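Local atomic coordinates of adenylate cyclase (Hippeastrum hybrid cultivar, PDB entry 6YP4), a protein that acts mainly as a triphosphatase, despite its naming as a putative adenylyl cyclase, and binds a GTP analogue together with magnesium ions. Residues M1-K6 against G75-E81; L17-L22 against F180-I186. The contacts are given in a common frame with arbitrary orientation. Where two conformers were deposited one is given. Residues are numbered along the deposited sequence.

Contact 1: residues M1-K6 against G75-E81; sequences MEIEIK and GVSHVEE. With MG (magnesium ion), chain C; MG (magnesium ion), chain D; GCP (phosphomethylphosphonic acid guanylate ester), chain B.
Ile3 (chi1 m, chi2 t) overlaps His78 (chi1 m), its CD1 3.3 Å from His78 CD2, while Met1 CG approaches the imidazole edge. Strands 2-6 and 76-81 run antiparallel, axes 4.7 Å apart at 153°. Glu2-Val79 and Glu4-Ser77 are hydrogen-bonded pairs (Glu2 N to Val79 O 2.9 Å, Val79 N to Glu2 O 3.0 Å, Glu4 N to Ser77 O 3.0 Å, Ser77 N to Glu4 O 2.7 Å); Ile3-His78 and Ile5-Val76 are non-hydrogen-bonded. Lys6 N to Gly75 O (2.9 Å) extends the ladder to Gly75 (phi 83°). Residues 2-6 carry the ExExK signature of the CYTH family of triphosphate tunnel enzymes: its charged residues face the ligand, and Ile3 and Ile5 pack against Pro170 on the other face. Extended Lys6 gives a weak hydrogen bond from NZ to GCP O1G (3.0 Å). Glu81 OE1 binds the magnesium of chain C at 2.2 Å and that of chain D at 2.5 Å; its OE2 sits 3.0 Å from Glu2 OE2, a like-charge pair. A water joins Glu2 O to Ser77 OG, 3.0 Å from each.

Contact 2: residues L17-L22 against F180-I186; sequences LLSDAL and FLKEKGI
Residues 180-186 take helix 170-183 through its last turn and out into a loop, and side chains from this exit pack against the final turns of helix 12-22. Phe180, with chi1 t and its CA-to-CB bond toward the other helix, comes first: its ring puts CE2 3.9 Å from Leu18 CD1, which lies at the ring edge, and 3.7 Å from Leu22 CD2, with CZ 4.2 Å from Ala21 CB. Trp142 meets the same ring edge-to-face. Leu181 (chi1 m, chi2 t) follows, its CD2 3.6 Å from CD1 of Leu18, whose side chain (chi1 t, chi2 p) also reaches Leu150 and Ile163 of the sheet. Lys184 uses its aliphatic stem, CG lying 4.3 Å from Ala21 CB; its NZ makes a long salt bridge to Glu183 OE1 (3.7 Å). Gly185 then breaks the helix with phi/psi 74/36° in a Schellman motif, in which Gly185 N hydrogen-bonds to Lys182 O (2.9 Å) and Ile186 N to Leu181 O (2.9 Å). The turn delivers Ile186 (chi1 and chi2 m) back to the first helix: its CA is 6.6 Å from that of Leu18, its CD1 lies 3.5 Å from Leu18 N and 3.9 Å from Leu17 CB, and its CG2 lies 4.0 Å from Leu18 CB. No hydrogen bond crosses the 305 Å² buried between the segments, so the two helix ends are held to each other by shape and apolar burial.

In the fold
The chain begins in strand 2-9, whose start supplies one side of contact 1, and goes directly into helix 12-22, whose last turns form one side of contact 2. After 68 intervening residues, strand 76-86 returns beside the N-terminal strand and closes the first loop. The second closes after 157 residues, when the exit of helix 170-183 reaches helix 12-22. Because the segments alternate, the loops cross instead of nesting. Contact 1 joins sheet strands at the ligand site; contact 2 joins two helices away from that site; the centres of the two contacts are 23 Å apart. Helix 170-183 spans both places: Pro170 at its start touches Ile3, Ile5 and Val76, and its far end supplies Phe180 and Leu181.

Contact 1: residues M1-K6 against G75-E81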
ATOM      1  N   MET A   1      -0.683 -11.340  12.471  1.00 59.50           N
ATOM      2  CA  MET A   1      -1.959 -10.791  12.918  1.00 61.71           C
ATOM      3  C   MET A   1      -2.158  -9.401  12.333  1.00 60.31           C
ATOM      4  O   MET A   1      -1.284  -8.541  12.452  1.00 68.64           O
ATOM      5  CB  MET A   1      -2.025 -10.734  14.446  1.00 68.37           C
ATOM      6  CG  MET A   1      -3.426 -10.556  14.996  1.00 71.65           C
ATOM      7  SD  MET A   1      -4.508 -11.936  14.557  1.00 76.95           S
ATOM      8  CE  MET A   1      -5.063 -12.461  16.180  1.00 79.69           C
ATOM      9  N   GLU A   2      -3.297  -9.202  11.667  0.51 48.85           N
ATOM     10  CA  GLU A   2      -3.637  -7.941  11.018  0.51 40.72           C
ATOM     11  C   GLU A   2      -4.613  -7.177  11.907  0.51 45.51           C
ATOM     12  O   GLU A   2      -5.675  -7.702  12.260  0.51 46.87           O
ATOM     13  CB  GLU A   2      -4.247  -8.197   9.639  0.51 35.70           C
ATOM     14  CG  GLU A   2      -4.477  -6.955   8.807  0.51 26.60           C
ATOM     15  CD  GLU A   2      -3.270  -6.585   7.964  0.51 39.53           C
ATOM     16  OE1 GLU A   2      -2.154  -7.041   8.287  0.51 32.72           O
ATOM     17  OE2 GLU A   2      -3.436  -5.836   6.980  0.51 47.21           O
ATOM     18  N   ILE A   3      -4.255  -5.947  12.269  1.00 47.33           N
ATOM     19  CA  ILE A   3      -5.052  -5.118  13.169  1.00 46.39           C
ATOM     20  C   ILE A   3      -5.520  -3.875  12.426  1.00 49.31           C
ATOM     21  O   ILE A   3      -4.704  -3.131  11.866  1.00 38.11           O
ATOM     22  CB  ILE A   3      -4.252  -4.729  14.424  1.00 53.80           C
ATOM     23  CG1 ILE A   3      -3.790  -5.986  15.163  1.00 55.77           C
ATOM     24  CG2 ILE A   3      -5.096  -3.848  15.328  1.00 58.89           C
ATOM     25  CD1 ILE A   3      -3.392  -5.753  16.604  1.00 60.95           C
ATOM     26  N   GLU A   4      -6.836  -3.640  12.434  1.00 39.77           N
ATOM     27  CA  GLU A   4      -7.415  -2.475  11.782  0.52 41.72           C
ATOM     28  C   GLU A   4      -8.481  -1.853  12.674  1.00 48.60           C
ATOM     29  O   GLU A   4      -9.156  -2.535  13.458  1.00 37.13           O
ATOM     30  CB  GLU A   4      -8.032  -2.807  10.405  0.52 41.52           C
ATOM     31  CG  GLU A   4      -7.085  -2.555   9.229  0.52 43.23           C
ATOM     32  CD  GLU A   4      -7.786  -2.364   7.893  0.52 42.60           C
ATOM     33  OE1 GLU A   4      -8.343  -3.348   7.367  0.52 42.55           O
ATOM     34  OE2 GLU A   4      -7.762  -1.232   7.358  0.52 36.91           O
ATOM     35  N   ILE A   5      -8.603  -0.543  12.566  1.00 44.41           N
ATOM     36  CA  ILE A   5      -9.735   0.194  13.112  1.00 42.90           C
ATOM     37  C   ILE A   5     -10.804   0.196  12.029  1.00 37.66           C
ATOM     38  O   ILE A   5     -10.484   0.335  10.844  1.00 30.99           O
ATOM     39  CB  ILE A   5      -9.321   1.626  13.508  1.00 39.34           C
ATOM     40  CG1 ILE A   5      -8.121   1.597  14.466  1.00 39.81           C
ATOM     41  CG2 ILE A   5     -10.483   2.394  14.096  1.00 33.78           C
ATOM     42  CD1 ILE A   5      -8.362   0.802  15.693  1.00 42.60           C
ATOM     43  N   LYS A   6     -12.072   0.004  12.401  1.00 34.45           N
ATOM     44  CA  LYS A   6     -13.141  -0.070  11.404  1.00 34.28           C
ATOM     45  C   LYS A   6     -14.366   0.667  11.928  1.00 33.51           C
ATOM     46  O   LYS A   6     -15.010   0.210  12.880  1.00 37.31           O
ATOM     47  CB  LYS A   6     -13.475  -1.521  11.054  1.00 37.92           C
ATOM     48  CG  LYS A   6     -12.368  -2.244  10.293  1.00 43.42           C
ATOM     49  CD  LYS A   6     -12.806  -3.614   9.809  1.00 50.90           C
ATOM     50  CE  LYS A   6     -11.713  -4.294   9.005  1.00 52.30           C
ATOM     51  NZ  LYS A   6     -12.171  -5.627   8.519  1.00 58.54           N
ATOM     52  N   GLY A  75     -14.724  -1.418  17.685  1.00 48.75           N
ATOM     53  CA  GLY A  75     -14.099  -0.785  16.544  1.00 45.82           C
ATOM     54  C   GLY A  75     -12.748  -1.343  16.148  1.00 44.33           C
ATOM     55  O   GLY A  75     -12.155  -0.860  15.171  1.00 49.21           O
ATOM     56  N   VAL A  76     -12.240  -2.346  16.851  1.00 38.15           N
ATOM     57  CA  VAL A  76     -10.906  -2.876  16.597  1.00 43.42           C
ATOM     58  C   VAL A  76     -11.035  -4.267  15.999  1.00 44.06           C
ATOM     59  O   VAL A  76     -11.762  -5.114  16.530  1.00 45.00           O
ATOM     60  CB  VAL A  76     -10.060  -2.887  17.879  1.00 45.02           C
ATOM     61  CG1 VAL A  76      -8.704  -3.537  17.615  1.00 42.71           C
ATOM     62  CG2 VAL A  76      -9.889  -1.457  18.369  1.00 40.24           C
ATOM     63  N   SER A  77     -10.344  -4.494  14.885  1.00 40.68           N
ATOM     64  CA  SER A  77     -10.351  -5.773  14.188  1.00 44.75           C
ATOM     65  C   SER A  77      -8.993  -6.457  14.321  1.00 44.72           C
ATOM     66  O   SER A  77      -7.952  -5.803  14.225  1.00 45.45           O
ATOM     67  CB  SER A  77     -10.693  -5.570  12.706  1.00 41.91           C
ATOM     68  OG  SER A  77     -10.746  -6.807  12.020  1.00 50.97           O
ATOM     69  N   HIS A  78      -9.012  -7.767  14.576  1.00 47.88           N
ATOM     70  CA  HIS A  78      -7.849  -8.641  14.461  1.00 48.69           C
ATOM     71  C   HIS A  78      -8.220  -9.796  13.540  1.00 55.62           C
ATOM     72  O   HIS A  78      -9.294 -10.384  13.692  1.00 59.56           O
ATOM     73  CB  HIS A  78      -7.402  -9.232  15.812  1.00 53.03           C
ATOM     74  CG  HIS A  78      -7.106  -8.223  16.879  1.00 61.27           C
ATOM     75  ND1 HIS A  78      -8.093  -7.585  17.602  1.00 62.45           N
ATOM     76  CD2 HIS A  78      -5.930  -7.783  17.384  1.00 59.87           C
ATOM     77  CE1 HIS A  78      -7.536  -6.776  18.486  1.00 59.00           C
ATOM     78  NE2 HIS A  78      -6.224  -6.878  18.374  1.00 61.17           N
ATOM     79  N   VAL A  79      -7.350 -10.137  12.587  1.00 44.26           N
ATOM     80  CA  VAL A  79      -7.635 -11.274  11.713  1.00 42.49           C
ATOM     81  C   VAL A  79      -6.319 -11.877  11.223  1.00 47.38           C
ATOM     82  O   VAL A  79      -5.336 -11.163  11.008  1.00 38.15           O
ATOM     83  CB  VAL A  79      -8.575 -10.869  10.546  1.00 42.55           C
ATOM     84  CG1 VAL A  79      -7.876  -9.962   9.537  1.00 39.14           C
ATOM     85  CG2 VAL A  79      -9.159 -12.105   9.855  1.00 43.24           C
ATOM     86  N   GLU A  80      -6.300 -13.205  11.083  1.00 44.92           N
ATOM     87  CA  GLU A  80      -5.183 -13.923  10.478  1.00 50.78           C
ATOM     88  C   GLU A  80      -5.376 -13.947   8.969  1.00 51.85           C
ATOM     89  O   GLU A  80      -6.397 -14.439   8.479  1.00 48.20           O
ATOM     90  CB  GLU A  80      -5.095 -15.352  11.008  1.00 54.56           C
ATOM     91  CG  GLU A  80      -4.736 -15.476  12.461  1.00 60.01           C
ATOM     92  CD  GLU A  80      -4.960 -16.885  12.972  1.00 72.47           C
ATOM     93  OE1 GLU A  80      -5.708 -17.053  13.963  1.00 72.32           O
ATOM     94  OE2 GLU A  80      -4.406 -17.827  12.364  1.00 75.50           O
ATOM     95  N   GLU A  81      -4.400 -13.436   8.225  1.00 44.02           N
ATOM     96  CA  GLU A  81      -4.533 -13.393   6.780  0.51 40.81           C
ATOM     97  C   GLU A  81      -3.204 -13.730   6.120  1.00 44.70           C
ATOM     98  O   GLU A  81      -2.129 -13.605   6.712  1.00 37.21           O
ATOM     99  CB  GLU A  81      -5.054 -12.027   6.298  0.51 42.09           C
ATOM    100  CG  GLU A  81      -3.994 -10.983   5.963  0.51 44.96           C
ATOM    101  CD  GLU A  81      -4.573  -9.563   5.903  0.51 49.52           C
ATOM    102  OE1 GLU A  81      -5.805  -9.415   6.052  0.51 55.97           O
ATOM    103  OE2 GLU A  81      -3.801  -8.592   5.729  0.51 44.03           O
TER
HETATM  104 MG    MG C 302      -6.301  -7.229   6.240  1.00 84.27          MG
HETATM  105 MG    MG D 303      -5.818  -9.753   3.608  1.00 92.91          MG
HETATM  106  PG  GCP B 301     -11.754  -4.905   4.840  1.00 63.84           P
HETATM  107  O1G GCP B 301     -12.390  -4.127   5.953  1.00 64.16           O
HETATM  108  O2G GCP B 301     -12.366  -4.524   3.509  1.00 55.15           O
HETATM  109  O3G GCP B 301     -11.932  -6.382   5.090  1.00 72.85           O
HETATM  110  C3B GCP B 301      -9.974  -4.495   4.812  1.00 51.60           C
HETATM  111  PB  GCP B 301      -9.159  -5.512   3.493  1.00 51.64           P
HETATM  112  O1B GCP B 301      -9.694  -6.914   3.440  1.00 43.23           O
HETATM  113  O2B GCP B 301      -9.250  -4.824   2.153  1.00 47.02           O
HETATM  114  O3A GCP B 301      -7.578  -5.587   3.935  1.00 66.06           O
HETATM  115  PA  GCP B 301      -6.464  -6.124   2.852  1.00 85.82           P
HETATM  116  O1A GCP B 301      -5.526  -7.043   3.615  1.00 95.47           O
HETATM  117  O2A GCP B 301      -7.201  -6.907   1.786  1.00 94.49           O
HETATM  118  O5' GCP B 301      -5.667  -4.816   2.143  1.00 69.06           O
HETATM  119  C5' GCP B 301      -5.840  -3.523   2.709  1.00 64.51           C
HETATM  120  C4' GCP B 301      -5.193  -3.433   4.157  1.00 68.33           C
HETATM  121  O4' GCP B 301      -3.765  -4.052   4.254  1.00 61.93           O
HETATM  122  C3' GCP B 301      -5.044  -2.202   4.469  1.00 71.52           C
HETATM  123  O3' GCP B 301      -5.440  -1.990   5.847  1.00 75.75           O
HETATM  124  C2' GCP B 301      -3.443  -1.800   4.176  1.00 72.32           C
HETATM  125  O2' GCP B 301      -2.887  -0.904   5.210  1.00 62.66           O
HETATM  126  C1' GCP B 301      -2.759  -2.870   4.046  1.00 65.36           C
HETATM  127  N9  GCP B 301      -2.149  -2.923   2.658  1.00 72.08           N
HETATM  128  C8  GCP B 301      -2.755  -3.596   1.674  1.00 72.62           C
HETATM  129  N7  GCP B 301      -2.017  -3.489   0.553  1.00 63.69           N
HETATM  130  C5  GCP B 301      -0.943  -2.740   0.848  1.00 67.05           C
HETATM  131  C6  GCP B 301       0.138  -2.316   0.078  1.00 64.40           C
HETATM  132  O6  GCP B 301       0.211  -2.625  -1.065  1.00 70.34           O
HETATM  133  N1  GCP B 301       1.092  -1.563   0.626  1.00 61.34           N
HETATM  134  C2  GCP B 301       1.008  -1.209   1.937  1.00 58.69           C
HETATM  135  N2  GCP B 301       2.109  -0.383   2.426  1.00 60.80           N
HETATM  136  N3  GCP B 301      -0.048  -1.621   2.689  1.00 69.48           N
HETATM  137  C4  GCP B 301      -1.022  -2.387   2.143  1.00 71.59           C
HETATM  138  O   HOH W   1      -8.109  -6.844  10.677  1.00 46.92           O

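Contact 2: residues L17-L22 against F180-I186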
ATOM      1  N   LEU A  17     -19.171  14.321   3.091  1.00 28.50           N
ATOM      2  CA  LEU A  17     -18.484  15.344   3.877  1.00 29.19           C
ATOM      3  C   LEU A  17     -17.143  14.832   4.422  1.00 34.12           C
ATOM      4  O   LEU A  17     -16.163  15.582   4.469  1.00 33.29           O
ATOM      5  CB  LEU A  17     -19.392  15.854   4.993  1.00 29.25           C
ATOM      6  CG  LEU A  17     -20.594  16.691   4.543  1.00 35.49           C
ATOM      7  CD1 LEU A  17     -21.504  17.050   5.707  1.00 26.14           C
ATOM      8  CD2 LEU A  17     -20.173  17.941   3.818  1.00 38.49           C
ATOM      9  N   LEU A  18     -17.048  13.548   4.793  1.00 29.61           N
ATOM     10  CA  LEU A  18     -15.732  13.028   5.190  1.00 30.38           C
ATOM     11  C   LEU A  18     -14.762  13.003   4.011  1.00 30.33           C
ATOM     12  O   LEU A  18     -13.565  13.311   4.168  1.00 29.19           O
ATOM     13  CB  LEU A  18     -15.871  11.635   5.797  1.00 30.71           C
ATOM     14  CG  LEU A  18     -14.588  10.955   6.281  1.00 28.13           C
ATOM     15  CD1 LEU A  18     -13.799  11.846   7.187  1.00 26.67           C
ATOM     16  CD2 LEU A  18     -14.923   9.665   6.990  1.00 25.42           C
ATOM     17  N   SER A  19     -15.262  12.631   2.827  1.00 27.47           N
ATOM     18  CA  SER A  19     -14.437  12.621   1.627  1.00 28.03           C
ATOM     19  C   SER A  19     -13.830  13.998   1.373  1.00 30.41           C
ATOM     20  O   SER A  19     -12.627  14.121   1.093  1.00 27.41           O
ATOM     21  CB  SER A  19     -15.284  12.140   0.442  1.00 29.99           C
ATOM     22  OG  SER A  19     -14.565  12.166  -0.781  1.00 39.56           O
ATOM     23  N   ASP A  20     -14.651  15.052   1.505  1.00 28.47           N
ATOM     24  CA  ASP A  20     -14.179  16.427   1.360  1.00 31.13           C
ATOM     25  C   ASP A  20     -13.179  16.785   2.443  1.00 40.03           C
ATOM     26  O   ASP A  20     -12.190  17.477   2.174  1.00 32.46           O
ATOM     27  CB  ASP A  20     -15.353  17.415   1.420  1.00 37.12           C
ATOM     28  CG  ASP A  20     -16.298  17.267   0.258  1.00 41.53           C
ATOM     29  OD1 ASP A  20     -15.846  16.830  -0.824  1.00 31.29           O
ATOM     30  OD2 ASP A  20     -17.498  17.594   0.426  1.00 34.75           O
ATOM     31  N   ALA A  21     -13.437  16.354   3.688  1.00 32.47           N
ATOM     32  CA  ALA A  21     -12.527  16.681   4.786  1.00 35.48           C
ATOM     33  C   ALA A  21     -11.145  16.072   4.594  1.00 29.81           C
ATOM     34  O   ALA A  21     -10.151  16.660   5.032  1.00 34.30           O
ATOM     35  CB  ALA A  21     -13.114  16.225   6.123  1.00 32.73           C
ATOM     36  N   LEU A  22     -11.050  14.911   3.933  1.00 31.89           N
ATOM     37  CA  LEU A  22      -9.775  14.221   3.758  1.00 36.02           C
ATOM     38  C   LEU A  22      -9.100  14.504   2.424  1.00 37.06           C
ATOM     39  O   LEU A  22      -7.957  14.062   2.229  1.00 27.68           O
ATOM     40  CB  LEU A  22      -9.953  12.700   3.893  1.00 33.35           C
ATOM     41  CG  LEU A  22     -10.376  12.140   5.256  1.00 31.63           C
ATOM     42  CD1 LEU A  22     -10.769  10.679   5.127  1.00 25.82           C
ATOM     43  CD2 LEU A  22      -9.285  12.309   6.303  1.00 30.48           C
ATOM     44  N   PHE A 180     -10.976  13.076  15.213  1.00 40.47           N
ATOM     45  CA  PHE A 180     -11.062  13.828  13.958  1.00 36.78           C
ATOM     46  C   PHE A 180     -12.481  13.806  13.406  1.00 44.38           C
ATOM     47  O   PHE A 180     -12.973  14.818  12.896  1.00 41.12           O
ATOM     48  CB  PHE A 180     -10.065  13.245  12.949  1.00 53.78           C
ATOM     49  CG  PHE A 180     -10.163  13.809  11.543  1.00 45.40           C
ATOM     50  CD1 PHE A 180      -9.421  14.927  11.174  1.00 42.20           C
ATOM     51  CD2 PHE A 180     -10.935  13.171  10.573  1.00 39.56           C
ATOM     52  CE1 PHE A 180      -9.475  15.425   9.865  1.00 39.52           C
ATOM     53  CE2 PHE A 180     -11.002  13.663   9.258  1.00 35.89           C
ATOM     54  CZ  PHE A 180     -10.262  14.792   8.905  1.00 34.76           C
ATOM     55  N   LEU A 181     -13.156  12.662  13.493  1.00 39.14           N
ATOM     56  CA  LEU A 181     -14.526  12.603  12.995  1.00 39.52           C
ATOM     57  C   LEU A 181     -15.445  13.502  13.819  1.00 39.94           C
ATOM     58  O   LEU A 181     -16.344  14.149  13.268  1.00 44.79           O
ATOM     59  CB  LEU A 181     -15.031  11.157  12.982  1.00 37.22           C
ATOM     60  CG  LEU A 181     -14.437  10.193  11.955  1.00 48.93           C
ATOM     61  CD1 LEU A 181     -15.247   8.920  11.875  1.00 56.64           C
ATOM     62  CD2 LEU A 181     -14.381  10.843  10.605  1.00 46.84           C
ATOM     63  N   LYS A 182     -15.219  13.579  15.134  1.00 45.84           N
ATOM     64  CA  LYS A 182     -16.029  14.468  15.967  1.00 57.50           C
ATOM     65  C   LYS A 182     -15.802  15.922  15.587  1.00 53.08           C
ATOM     66  O   LYS A 182     -16.756  16.676  15.370  1.00 52.81           O
ATOM     67  CB  LYS A 182     -15.717  14.254  17.453  1.00 60.06           C
ATOM     68  CG  LYS A 182     -15.888  12.820  17.924  1.00 71.85           C
ATOM     69  CD  LYS A 182     -16.087  12.721  19.430  1.00 83.35           C
ATOM     70  CE  LYS A 182     -16.439  11.291  19.842  1.00 88.82           C
ATOM     71  NZ  LYS A 182     -15.231  10.464  20.135  1.00 86.45           N
ATOM     72  N   GLU A 183     -14.539  16.326  15.482  1.00 42.63           N
ATOM     73  CA  GLU A 183     -14.230  17.719  15.194  1.00 48.98           C
ATOM     74  C   GLU A 183     -14.739  18.139  13.816  1.00 48.29           C
ATOM     75  O   GLU A 183     -15.112  19.304  13.625  1.00 49.25           O
ATOM     76  CB  GLU A 183     -12.720  17.932  15.320  1.00 56.05           C
ATOM     77  CG  GLU A 183     -12.234  19.317  14.961  1.00 72.83           C
ATOM     78  CD  GLU A 183     -10.766  19.313  14.595  1.00 88.79           C
ATOM     79  OE1 GLU A 183     -10.442  19.695  13.452  1.00 94.86           O
ATOM     80  OE2 GLU A 183      -9.940  18.918  15.448  1.00 87.11           O
ATOM     81  N   LYS A 184     -14.787  17.214  12.855  1.00 40.59           N
ATOM     82  CA  LYS A 184     -15.364  17.505  11.547  1.00 38.97           C
ATOM     83  C   LYS A 184     -16.876  17.262  11.469  1.00 52.59           C
ATOM     84  O   LYS A 184     -17.472  17.518  10.416  1.00 55.22           O
ATOM     85  CB  LYS A 184     -14.662  16.688  10.463  1.00 42.80           C
ATOM     86  CG  LYS A 184     -13.162  16.989  10.325  1.00 49.64           C
ATOM     87  CD  LYS A 184     -12.895  18.427   9.864  1.00 47.55           C
ATOM     88  CE  LYS A 184     -11.388  18.659   9.686  1.00 51.92           C
ATOM     89  NZ  LYS A 184     -10.987  20.084   9.851  1.00 44.84           N
ATOM     90  N   GLY A 185     -17.514  16.785  12.534  1.00 45.75           N
ATOM     91  CA  GLY A 185     -18.964  16.609  12.502  1.00 40.00           C
ATOM     92  C   GLY A 185     -19.483  15.443  11.689  1.00 43.09           C
ATOM     93  O   GLY A 185     -20.575  15.536  11.104  1.00 49.28           O
ATOM     94  N   ILE A 186     -18.758  14.333  11.679  1.00 39.39           N
ATOM     95  CA  ILE A 186     -19.070  13.164  10.864  1.00 38.99           C
ATOM     96  C   ILE A 186     -19.636  12.084  11.799  1.00 38.41           C
ATOM     97  O   ILE A 186     -18.900  11.533  12.628  1.00 38.82           O
ATOM     98  CB  ILE A 186     -17.852  12.653  10.082  1.00 35.39           C
ATOM     99  CG1 ILE A 186     -17.118  13.817   9.441  1.00 39.13           C
ATOM    100  CG2 ILE A 186     -18.284  11.627   9.026  1.00 36.36           C
ATOM    101  CD1 ILE A 186     -17.814  14.287   8.162  1.00 33.73           C
TER